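Local coordinates for protein cysteine synthase (Fusobacterium nucleatum subsp. nucleatum strain ATCC 25586, PDB 5B55) that probably uses pyridoxal 5'-phosphate to break down L-cysteine, releasing hydrogen sulfide, or to synthesise it, through an alpha-aminoacrylate intermediate bound to the cofactor, at residues L212-S217 with G233-F238; D258-A263 with V273-G278; E75-N80 with P149-N154; E32-F37 with G283-Q288. The protein carries 1 engineered substitution. All coordinates share one frame; numbering follows the deposited sequence.

Contact 1 of 4, residues L212-S217 with G233-F238; sequences LEPLNS and GISNEF. Engineered in segment 233-238: Asn236 (natural residue Asp). With 0JO (2-{[(E)-{3-hydroxy-2-methyl-5-[(phosphonooxy)methyl]pyridin-4-yl}methylidene]amino}prop-2-enoic acid), chain D.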
# COMPACT_ATOMS: atom_id res chain seq x y z
N LEU A 212 -2.12 4.09 23.89
CA LEU A 212 -0.98 4.97 23.77
C LEU A 212 -1.36 6.38 23.33
O LEU A 212 -2.30 6.55 22.53
CB LEU A 212 0.03 4.34 22.82
CG LEU A 212 1.30 5.09 22.41
CD1 LEU A 212 2.38 4.07 21.98
CD2 LEU A 212 1.12 6.08 21.29
N GLU A 213 -0.57 7.36 23.77
CA GLU A 213 -0.83 8.73 23.53
C GLU A 213 0.48 9.43 23.26
O GLU A 213 1.53 8.91 23.63
CB GLU A 213 -1.39 9.43 24.77
CG GLU A 213 -0.41 9.59 25.92
CD GLU A 213 -1.03 10.14 27.23
OE1 GLU A 213 -2.20 10.55 27.23
OE2 GLU A 213 -0.33 10.12 28.28
N PRO A 214 0.42 10.64 22.69
CA PRO A 214 1.67 11.40 22.59
C PRO A 214 2.02 12.06 23.93
O PRO A 214 1.13 12.61 24.62
CB PRO A 214 1.38 12.45 21.52
CG PRO A 214 0.00 12.12 20.94
CD PRO A 214 -0.69 11.30 22.00
N LEU A 215 3.29 11.97 24.31
CA LEU A 215 3.81 12.64 25.50
C LEU A 215 3.53 14.13 25.39
O LEU A 215 3.20 14.73 26.39
CB LEU A 215 5.31 12.39 25.70
CG LEU A 215 5.95 12.91 27.01
CD1 LEU A 215 5.38 12.17 28.22
CD2 LEU A 215 7.47 12.75 27.02
N ASN A 216 3.66 14.69 24.18
CA ASN A 216 3.43 16.10 23.86
C ASN A 216 1.94 16.53 23.97
O ASN A 216 1.66 17.71 24.09
CB ASN A 216 3.84 16.44 22.41
CG ASN A 216 5.03 15.60 21.91
OD1 ASN A 216 4.91 14.39 21.74
ND2 ASN A 216 6.18 16.26 21.69
N SER A 217 1.00 15.59 23.90
CA SER A 217 -0.43 15.85 24.04
C SER A 217 -1.10 14.79 24.84
O SER A 217 -1.90 14.00 24.29
CB SER A 217 -1.09 16.05 22.69
OG SER A 217 -2.51 16.20 22.85
N GLY A 233 -3.02 10.78 13.32
CA GLY A 233 -4.00 9.73 13.54
C GLY A 233 -4.35 9.45 14.97
O GLY A 233 -5.36 8.78 15.25
N ILE A 234 -3.48 9.80 15.92
CA ILE A 234 -3.88 9.54 17.29
C ILE A 234 -4.11 10.90 17.99
O ILE A 234 -3.61 11.93 17.54
CB ILE A 234 -2.91 8.60 18.02
CG1 ILE A 234 -1.58 9.30 18.28
CG2 ILE A 234 -2.69 7.34 17.20
CD1 ILE A 234 -0.69 8.52 19.23
N SER A 235 -4.77 10.82 19.13
CA SER A 235 -4.90 11.93 20.09
C SER A 235 -5.52 13.10 19.39
O SER A 235 -4.84 14.08 19.07
CB SER A 235 -3.56 12.26 20.69
OG SER A 235 -3.70 13.08 21.83
N ASN A 236 -6.80 12.92 19.05
CA ASN A 236 -7.52 13.87 18.17
C ASN A 236 -8.25 14.95 19.01
O ASN A 236 -9.43 15.22 18.76
CB ASN A 236 -8.54 13.11 17.30
CG ASN A 236 -7.91 12.03 16.46
OD1 ASN A 236 -6.91 12.26 15.78
ND2 ASN A 236 -8.42 10.82 16.57
N GLU A 237 -7.57 15.50 20.04
CA GLU A 237 -8.11 16.64 20.85
C GLU A 237 -9.22 16.35 21.83
O GLU A 237 -9.80 17.27 22.35
CB GLU A 237 -8.52 17.80 19.98
CG GLU A 237 -7.40 18.25 19.02
CD GLU A 237 -7.85 19.45 18.22
OE1 GLU A 237 -9.00 19.47 17.64
OE2 GLU A 237 -7.07 20.40 18.17
N PHE A 238 -9.51 15.10 22.09
CA PHE A 238 -10.50 14.68 23.10
C PHE A 238 -10.33 13.20 23.32
O PHE A 238 -9.70 12.52 22.52
CB PHE A 238 -11.97 14.96 22.69
CG PHE A 238 -12.42 14.22 21.46
CD1 PHE A 238 -12.00 14.64 20.22
CD2 PHE A 238 -13.27 13.16 21.55
CE1 PHE A 238 -12.41 13.98 19.05
CE2 PHE A 238 -13.66 12.47 20.39
CZ PHE A 238 -13.20 12.87 19.15
O 0JO D . -9.88 9.13 11.27
C 0JO D . -9.02 8.31 11.45
OXT 0JO D . -8.36 7.82 10.55
CA 0JO D . -8.58 7.95 12.87
CB 0JO D . -9.09 8.58 14.00
N 0JO D . -7.30 7.23 12.81
C4A 0JO D . -6.76 6.39 13.58
C4 0JO D . -5.28 6.04 13.39
C3 0JO D . -4.48 6.18 12.25
O3 0JO D . -4.99 6.68 11.07
C2 0JO D . -3.11 5.84 12.35
C2A 0JO D . -2.16 6.03 11.19
N1 0JO D . -2.60 5.34 13.48
C6 0JO D . -3.36 5.16 14.55
C5 0JO D . -4.71 5.50 14.53
C5A 0JO D . -5.53 5.30 15.79
OP4 0JO D . -6.29 4.16 15.64
P 0JO D . -7.73 3.98 16.39
OP3 0JO D . -7.46 4.41 17.73
OP1 0JO D . -8.19 2.68 16.25
OP2 0JO D . -8.59 5.02 15.75
O HOH W 1 -5.25 15.43 21.85

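Contact 2 of 4, residues D258-A263 with V273-G278; sequences DAIVMA and VGISSG. With 0JO (2-{[(E)-{3-hydroxy-2-methyl-5-[(phosphonooxy)methyl]pyridin-4-yl}methylidene]amino}prop-2-enoic acid), chain D.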
# COMPACT_ATOMS: atom_id res chain seq x y z
N ASP A 258 10.51 10.82 19.15
CA ASP A 258 10.88 9.46 19.41
C ASP A 258 10.12 8.46 18.45
O ASP A 258 10.74 7.54 17.89
CB ASP A 258 10.56 9.11 20.88
CG ASP A 258 11.43 8.01 21.47
OD1 ASP A 258 12.39 7.51 20.82
OD2 ASP A 258 11.07 7.54 22.58
N ALA A 259 8.82 8.72 18.27
CA ALA A 259 8.01 8.05 17.30
C ALA A 259 8.58 8.24 15.89
O ALA A 259 8.76 7.27 15.19
CB ALA A 259 6.56 8.52 17.36
N ILE A 260 8.90 9.47 15.51
CA ILE A 260 9.49 9.73 14.21
C ILE A 260 10.81 8.99 13.94
O ILE A 260 11.01 8.41 12.84
CB ILE A 260 9.65 11.25 13.95
CG1 ILE A 260 8.29 11.85 13.62
CG2 ILE A 260 10.58 11.52 12.80
CD1 ILE A 260 8.20 13.36 13.68
N VAL A 261 11.69 9.02 14.93
CA VAL A 261 12.96 8.38 14.78
C VAL A 261 12.73 6.87 14.64
O VAL A 261 13.34 6.24 13.80
CB VAL A 261 13.93 8.71 15.96
CG1 VAL A 261 15.17 7.86 15.86
CG2 VAL A 261 14.31 10.18 15.91
N MET A 262 11.89 6.31 15.48
CA MET A 262 11.59 4.92 15.37
C MET A 262 11.02 4.54 13.99
O MET A 262 11.48 3.54 13.40
CB MET A 262 10.70 4.44 16.52
CG MET A 262 10.71 2.91 16.65
SD MET A 262 12.33 2.20 17.07
CE MET A 262 12.50 0.88 15.85
N ALA A 263 10.10 5.34 13.47
CA ALA A 263 9.55 5.12 12.12
C ALA A 263 10.65 5.20 11.03
O ALA A 263 10.66 4.39 10.10
CB ALA A 263 8.43 6.15 11.80
N VAL A 273 6.74 2.77 7.23
CA VAL A 273 5.56 2.89 8.07
C VAL A 273 5.28 4.33 8.44
O VAL A 273 6.13 5.20 8.28
CB VAL A 273 5.72 2.06 9.32
CG1 VAL A 273 5.84 0.57 8.97
CG2 VAL A 273 6.90 2.51 10.21
N GLY A 274 4.03 4.59 8.83
CA GLY A 274 3.66 5.92 9.27
C GLY A 274 4.20 6.23 10.64
O GLY A 274 4.80 5.39 11.31
N ILE A 275 3.90 7.44 11.09
CA ILE A 275 4.45 7.94 12.36
C ILE A 275 3.87 7.23 13.57
O ILE A 275 4.59 6.88 14.51
CB ILE A 275 4.31 9.48 12.50
CG1 ILE A 275 5.16 10.21 11.46
CG2 ILE A 275 4.80 9.90 13.88
CD1 ILE A 275 4.80 11.70 11.25
N SER A 276 2.58 6.96 13.55
CA SER A 276 1.98 6.20 14.63
C SER A 276 2.50 4.76 14.75
O SER A 276 2.39 4.18 15.82
CB SER A 276 0.47 6.19 14.50
OG SER A 276 0.02 5.39 13.43
N SER A 277 3.06 4.20 13.67
CA SER A 277 3.70 2.87 13.72
C SER A 277 4.99 2.94 14.56
O SER A 277 5.25 2.07 15.38
CB SER A 277 4.01 2.38 12.31
OG SER A 277 2.82 2.18 11.57
N GLY A 278 5.76 3.99 14.35
CA GLY A 278 6.95 4.25 15.18
C GLY A 278 6.56 4.37 16.63
O GLY A 278 7.20 3.77 17.50
O 0JO D . -9.88 9.13 11.27
C 0JO D . -9.02 8.31 11.45
OXT 0JO D . -8.36 7.82 10.55
CA 0JO D . -8.58 7.95 12.87
CB 0JO D . -9.09 8.58 14.00
N 0JO D . -7.30 7.23 12.81
C4A 0JO D . -6.76 6.39 13.58
C4 0JO D . -5.28 6.04 13.39
C3 0JO D . -4.48 6.18 12.25
O3 0JO D . -4.99 6.68 11.07
C2 0JO D . -3.11 5.84 12.35
C2A 0JO D . -2.16 6.03 11.19
N1 0JO D . -2.60 5.34 13.48
C6 0JO D . -3.36 5.16 14.55
C5 0JO D . -4.71 5.50 14.53
C5A 0JO D . -5.53 5.30 15.79
OP4 0JO D . -6.29 4.16 15.64
P 0JO D . -7.73 3.98 16.39
OP3 0JO D . -7.46 4.41 17.73
OP1 0JO D . -8.19 2.68 16.25
OP2 0JO D . -8.59 5.02 15.75
O HOH W 2 8.76 4.78 8.12

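Contact 3 of 4, residues E75-N80 with P149-N154; sequences EATSGN and PSQFSN. With 0JO (2-{[(E)-{3-hydroxy-2-methyl-5-[(phosphonooxy)methyl]pyridin-4-yl}methylidene]amino}prop-2-enoic acid), chain D.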
# COMPACT_ATOMS: atom_id res chain seq x y z
N GLU A 75 -18.49 11.43 7.56
CA GLU A 75 -17.58 11.07 8.63
C GLU A 75 -16.57 12.17 8.88
O GLU A 75 -16.23 12.95 7.99
CB GLU A 75 -16.91 9.68 8.35
CG GLU A 75 -16.07 9.08 9.49
CD GLU A 75 -16.75 8.98 10.82
OE1 GLU A 75 -17.10 10.02 11.46
OE2 GLU A 75 -16.91 7.86 11.34
N ALA A 76 -16.09 12.22 10.12
CA ALA A 76 -15.00 13.12 10.45
C ALA A 76 -13.76 12.27 10.75
O ALA A 76 -13.88 11.18 11.34
CB ALA A 76 -15.38 13.97 11.64
N THR A 77 -12.60 12.73 10.28
CA THR A 77 -11.44 11.86 10.23
C THR A 77 -10.16 12.63 10.44
O THR A 77 -10.12 13.84 10.23
CB THR A 77 -11.40 11.14 8.86
OG1 THR A 77 -10.41 10.11 8.89
CG2 THR A 77 -11.04 12.12 7.76
N SER A 78 -9.14 11.93 10.95
CA SER A 78 -7.77 12.40 10.88
C SER A 78 -7.09 12.00 9.55
O SER A 78 -5.94 12.34 9.36
CB SER A 78 -6.98 11.84 12.08
OG SER A 78 -6.89 10.44 11.96
N GLY A 79 -7.76 11.23 8.68
CA GLY A 79 -7.22 10.88 7.37
C GLY A 79 -7.61 9.47 6.94
O GLY A 79 -8.41 9.30 6.01
N ASN A 80 -7.11 8.45 7.61
CA ASN A 80 -7.26 7.07 7.07
C ASN A 80 -8.67 6.54 6.97
O ASN A 80 -9.00 5.86 6.02
CB ASN A 80 -6.42 6.12 7.91
CG ASN A 80 -4.95 6.19 7.57
OD1 ASN A 80 -4.09 6.16 8.48
ND2 ASN A 80 -4.64 6.16 6.31
N PRO A 149 -21.11 6.77 10.12
CA PRO A 149 -20.38 5.68 10.80
C PRO A 149 -19.97 5.97 12.26
O PRO A 149 -19.80 5.04 13.03
CB PRO A 149 -19.11 5.50 9.94
CG PRO A 149 -19.35 6.24 8.67
CD PRO A 149 -20.39 7.29 8.97
N SER A 150 -19.79 7.25 12.60
CA SER A 150 -19.57 7.74 13.95
C SER A 150 -18.45 6.95 14.64
O SER A 150 -18.65 6.30 15.68
CB SER A 150 -20.89 7.76 14.74
OG SER A 150 -21.44 6.49 14.57
N GLN A 151 -17.29 6.98 14.01
CA GLN A 151 -16.17 6.15 14.44
C GLN A 151 -15.68 6.40 15.85
O GLN A 151 -15.12 5.48 16.46
CB GLN A 151 -15.03 6.29 13.45
CG GLN A 151 -14.36 7.64 13.42
CD GLN A 151 -13.03 7.67 12.71
OE1 GLN A 151 -12.62 8.71 12.20
NE2 GLN A 151 -12.33 6.54 12.69
N PHE A 152 -15.90 7.61 16.39
CA PHE A 152 -15.43 7.93 17.72
C PHE A 152 -16.34 7.34 18.80
O PHE A 152 -15.97 7.26 19.97
CB PHE A 152 -15.21 9.44 17.90
CG PHE A 152 -14.19 10.00 16.97
CD1 PHE A 152 -12.86 9.98 17.31
CD2 PHE A 152 -14.57 10.59 15.80
CE1 PHE A 152 -11.89 10.46 16.44
CE2 PHE A 152 -13.63 11.11 14.95
CZ PHE A 152 -12.27 11.03 15.28
N SER A 153 -17.50 6.85 18.41
CA SER A 153 -18.42 6.25 19.38
C SER A 153 -19.12 4.93 18.99
O SER A 153 -19.75 4.30 19.81
CB SER A 153 -19.49 7.33 19.78
OG SER A 153 -20.18 7.81 18.66
N ASN A 154 -19.01 4.51 17.75
CA ASN A 154 -19.76 3.40 17.30
C ASN A 154 -19.02 2.10 17.65
O ASN A 154 -17.85 1.92 17.29
CB ASN A 154 -19.94 3.55 15.78
CG ASN A 154 -20.85 2.54 15.16
OD1 ASN A 154 -21.24 1.57 15.77
ND2 ASN A 154 -21.18 2.75 13.90
O 0JO D . -9.88 9.13 11.27
C 0JO D . -9.02 8.31 11.45
OXT 0JO D . -8.36 7.82 10.55
CA 0JO D . -8.58 7.95 12.87
CB 0JO D . -9.09 8.58 14.00
N 0JO D . -7.30 7.23 12.81
C4A 0JO D . -6.76 6.39 13.58
C4 0JO D . -5.28 6.04 13.39
C3 0JO D . -4.48 6.18 12.25
O3 0JO D . -4.99 6.68 11.07
C2 0JO D . -3.11 5.84 12.35
C2A 0JO D . -2.16 6.03 11.19
N1 0JO D . -2.60 5.34 13.48
C6 0JO D . -3.36 5.16 14.55
C5 0JO D . -4.71 5.50 14.53
C5A 0JO D . -5.53 5.30 15.79
OP4 0JO D . -6.29 4.16 15.64
P 0JO D . -7.73 3.98 16.39
OP3 0JO D . -7.46 4.41 17.73
OP1 0JO D . -8.19 2.68 16.25
OP2 0JO D . -8.59 5.02 15.75
O HOH W 3 -20.01 9.88 11.20

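Contact 4 of 4, residues E32-F37 with G283-Q288; sequences EERRIF and GALMLQ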
# COMPACT_ATOMS: atom_id res chain seq x y z
N GLU A 32 20.53 -6.17 25.18
CA GLU A 32 19.71 -7.37 25.22
C GLU A 32 19.05 -7.59 23.86
O GLU A 32 18.60 -6.66 23.20
CB GLU A 32 18.60 -7.33 26.28
CG GLU A 32 19.00 -6.91 27.68
CD GLU A 32 17.81 -6.82 28.65
OE1 GLU A 32 16.67 -6.58 28.23
OE2 GLU A 32 18.00 -7.05 29.84
N GLU A 33 18.90 -8.85 23.52
CA GLU A 33 18.12 -9.21 22.36
C GLU A 33 16.63 -9.22 22.72
O GLU A 33 16.19 -9.85 23.66
CB GLU A 33 18.59 -10.57 21.86
CG GLU A 33 17.96 -10.94 20.53
CD GLU A 33 18.57 -12.24 19.95
OE1 GLU A 33 19.50 -12.85 20.58
OE2 GLU A 33 18.11 -12.69 18.88
N ARG A 34 15.86 -8.49 21.98
CA ARG A 34 14.43 -8.33 22.23
C ARG A 34 13.69 -8.70 20.98
O ARG A 34 14.23 -8.56 19.90
CB ARG A 34 14.11 -6.87 22.60
CG ARG A 34 14.60 -6.36 23.95
CD ARG A 34 14.21 -7.23 25.16
NE ARG A 34 14.63 -6.54 26.36
CZ ARG A 34 13.99 -5.49 26.90
NH1 ARG A 34 12.90 -5.03 26.37
NH2 ARG A 34 14.48 -4.88 27.98
N ARG A 35 12.45 -9.12 21.12
CA ARG A 35 11.60 -9.25 19.98
C ARG A 35 10.18 -8.77 20.28
O ARG A 35 9.73 -8.80 21.42
CB ARG A 35 11.52 -10.71 19.56
CG ARG A 35 11.30 -11.71 20.65
CD ARG A 35 10.04 -12.35 20.44
NE ARG A 35 9.82 -13.50 21.33
CZ ARG A 35 9.40 -13.44 22.58
NH1 ARG A 35 9.29 -12.27 23.25
NH2 ARG A 35 9.15 -14.55 23.20
N ILE A 36 9.53 -8.29 19.24
CA ILE A 36 8.18 -7.67 19.31
C ILE A 36 7.44 -8.11 18.04
O ILE A 36 8.06 -8.26 16.99
CB ILE A 36 8.27 -6.11 19.40
CG1 ILE A 36 8.48 -5.69 20.86
CG2 ILE A 36 7.02 -5.43 18.87
CD1 ILE A 36 8.95 -4.26 20.97
N PHE A 37 6.16 -8.41 18.18
CA PHE A 37 5.34 -8.92 17.11
C PHE A 37 4.45 -7.82 16.60
O PHE A 37 3.82 -7.13 17.41
CB PHE A 37 4.54 -10.10 17.60
CG PHE A 37 5.40 -11.26 17.93
CD1 PHE A 37 5.95 -11.40 19.20
CD2 PHE A 37 5.69 -12.23 16.97
CE1 PHE A 37 6.79 -12.49 19.51
CE2 PHE A 37 6.48 -13.34 17.28
CZ PHE A 37 7.05 -13.47 18.53
N GLY A 283 6.09 2.07 22.15
CA GLY A 283 5.15 1.74 23.21
C GLY A 283 5.21 0.26 23.58
O GLY A 283 5.10 -0.11 24.78
N ALA A 284 5.40 -0.58 22.58
CA ALA A 284 5.51 -2.01 22.83
C ALA A 284 6.76 -2.31 23.70
O ALA A 284 6.72 -3.14 24.62
CB ALA A 284 5.54 -2.80 21.53
N LEU A 285 7.82 -1.63 23.36
CA LEU A 285 9.06 -1.74 24.11
C LEU A 285 8.88 -1.29 25.54
O LEU A 285 9.35 -1.97 26.46
CB LEU A 285 10.18 -0.96 23.45
CG LEU A 285 11.49 -0.88 24.26
CD1 LEU A 285 12.07 -2.26 24.50
CD2 LEU A 285 12.48 -0.04 23.54
N MET A 286 8.24 -0.14 25.74
CA MET A 286 7.97 0.36 27.08
C MET A 286 7.18 -0.64 27.88
O MET A 286 7.54 -0.94 29.04
CB MET A 286 7.23 1.72 27.06
CG MET A 286 8.04 2.87 26.55
SD MET A 286 6.97 4.29 26.27
CE MET A 286 8.11 5.63 26.00
N LEU A 287 6.13 -1.20 27.30
CA LEU A 287 5.42 -2.28 27.98
C LEU A 287 6.29 -3.57 28.29
O LEU A 287 6.16 -4.20 29.36
CB LEU A 287 4.17 -2.69 27.25
CG LEU A 287 3.31 -3.72 28.01
CD1 LEU A 287 2.94 -3.21 29.39
CD2 LEU A 287 2.07 -4.04 27.19
N GLN A 288 7.10 -3.98 27.31
CA GLN A 288 8.01 -5.09 27.48
C GLN A 288 9.01 -4.83 28.66
O GLN A 288 9.23 -5.71 29.46
CB GLN A 288 8.82 -5.29 26.19
CG GLN A 288 9.62 -6.57 26.24
CD GLN A 288 10.16 -6.95 24.90
OE1 GLN A 288 11.03 -6.30 24.38
NE2 GLN A 288 9.62 -8.06 24.33

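Contact 1 of 4, residues L212-S217 with G233-F238
Ser235 lays its CB against the ring of Pro214, and this meeting is where the loop 233-238 packs on the end of strand 210-214. CB of Ser235 comes within 3.3 Å of CD of Pro214, tighter than carbon pairs usually pack. One residue earlier, Ile234 reaches across with its longer branch: its CD1 lies 3.7 Å from CD2 of Leu212, the two side chains crossing at a slant, and also rests on Pro214 CD. With CG1 between the backbone N and the carbonyl carbon (chi1 70°), the two branches of Ile234 divide their work. CG1 leads to the strand, while CG2 turns to the cofactor and stands 3.5 Å from C6 of 0JO.

The polar side lies beyond the proline. Ser217, which closes a type I turn begun at Pro214, and Ser235 share a water bound 3.0 Å from OG of Ser217 and 2.8 Å from OG of Ser235. The same water accepts from the backbone N of Glu237. Ser217 OG has a further partner in the N of Ala227.

In this variant the engineered Asn236 (Asp in the natural protein) brings ND2 to 3.5 Å from CB of 0JO, the methylene carbon of the aminoacrylate. Chemically, then, the contact joins two unlike halves: an apolar wall, built on Ile234, beside the pyridine ring, and a serine pair bridged by water behind it.

Contact 2 of 4, residues D258-A263 with V273-G278
Gly278 and Ala263 form the nearest CA pair of the two segments, 4.1 Å apart. Gly278 has no side chain to hold the helices off, and its bare CA lies close against the carbonyl O of Ala259 and the N of Ala263. That CA offers a C-H to Ala259 O at 3.5 Å, with an angle of 155° at the hydrogen. Met262 borders the same spot, its CB 3.7 Å from Gly278 O, before the bent thioether chain leads off. On the other flank CB of Ala263 rests 3.7 Å from the carbonyl O of Gly274, the N-cap residue of the second helix.

The packing is easier away from the glycine. On one side Ile260 and Ile275 lie side by side and point the same way, CG1 of Ile260 being 4.0 Å from CG2 of Ile275, and that methyl also meets CB of Ala259. On the other, beyond Ala263, the contact turns to water: a single molecule donates to Ala263 O at 2.8 Å and accepts from the N of Val273, bridging the two backbones where Val273 CG2 makes a looser approach to Ala263.

Ser276 faces the cofactor, its OG 2.6 Å from N1 of 0JO. Around this pair, Asp258 bonds the loop at Leu324 and Ser325, and Gly274 is joined by its backbone to Asp303. The start of helix 275-288 lies between helix 256-263 and the cofactor.

Contact 3 of 4, residues E75-N80 with P149-N154
Gln151 gives its backbone N-H to OE2 of Glu75 at 2.8 Å, on the syn lone pair of that oxygen, and so ties the loop 149-154 to strand 73-76. The glutamate chain leaves with CG anti to the backbone N (chi1 -172°) and then bends, bringing OE2 to the backbone of the loop. OE1 accepts from the N of Ala76 on its anti lone pair and weakly from a water that in turn accepts from Ser150 N. The side chains of Glu75 and Gln151 cross at about a right angle, and CG of Gln151 lies 3.7 Å above one face of the Phe152 ring. CE2 of that ring comes 3.6 Å from Ala76 O.

Farther along, the carboxylate oxygen O of 0JO is held by OG1 of Thr77 at 2.6 Å and the backbone N of Ser78 at 2.9 Å. Thr77 OG1 also accepts from the N of Gly79, in an ST turn, and from the N of Gly82, which helps to orient the hydroxyl toward the intermediate.

A buried carboxylate held by backbone amides in this way probably favours the charged form. Its bond to Gln151 N probably helps position that residue, whose side chain lines the pocket of the intermediate.

Contact 4 of 4, residues E32-F37 with G283-Q288
Ala284 opens the contact on the helical side, its CB resting against Ile36 of strand 33-37 at 3.8 Å from CD1 and slightly farther from CG2. Ile36, with CG1 beside the backbone N, sends CD1 onward along the helix to the backbone N of Leu285, 3.7 Å away.

Leu285 follows. Its side chain crosses that of Arg34 at about a right angle, and CD1 comes 3.4 Å from NH1 of the guanidinium.

Gln288, one helical turn beyond Ala284, carries the polar half. Leaving with CG anti to the backbone N (chi1 -171°) and extended thereafter, it slides past Arg34 in the opposite direction, so that its amide reaches the strand with both ends in use. OE1 accepts from Arg34 NH1 at 3.0 Å, lying near the guanidinium plane, although the amide and guanidinium planes are turned 76° apart. NE2 donates to the backbone O of Arg35 at 3.0 Å and also to the carbonyl O of Ser295. Arg34 has a second partner: NE and NH2 both grip OE1 of Glu32, each at 2.8 Å and in the guanidinium plane, a salt bridge that probably helps to hold the group in place.

The axes of 33-37 and 283-288 approach to 9.4 Å, with 123° between their N-to-C directions. Strand 33-37 is bonded to strand 22-28 through Arg34 and Ile36, and to strand 297-298 through Phe37, while Ala284, Leu287 and Gln288 pack on Ile297.

Three of the four contacts meet at the bound aminoacrylate and approach it from different sides of the fold: contact 1 through Gly233, Ile234 and the engineered Asn236, contact 2 through Ser276 at the pyridine nitrogen, and contact 3 at the intermediate's carboxylate. Contacts 1 and 3 touch directly, Gly233 CA lying 3.4 Å from Ser78 OG and Phe238 CZ 3.4 Å from Phe152 CD1, with centres about 15 Å apart. Contact 2 stands across the chain's centre from contact 3, their centres about 22 Å apart. Contact 4 shares helix 275-288 with contact 2 and meets contact 1 where Leu212 CD1 packs on Gly283 CA at 3.8 Å, yet Ala284's side chain remains about 14 Å from the ligand.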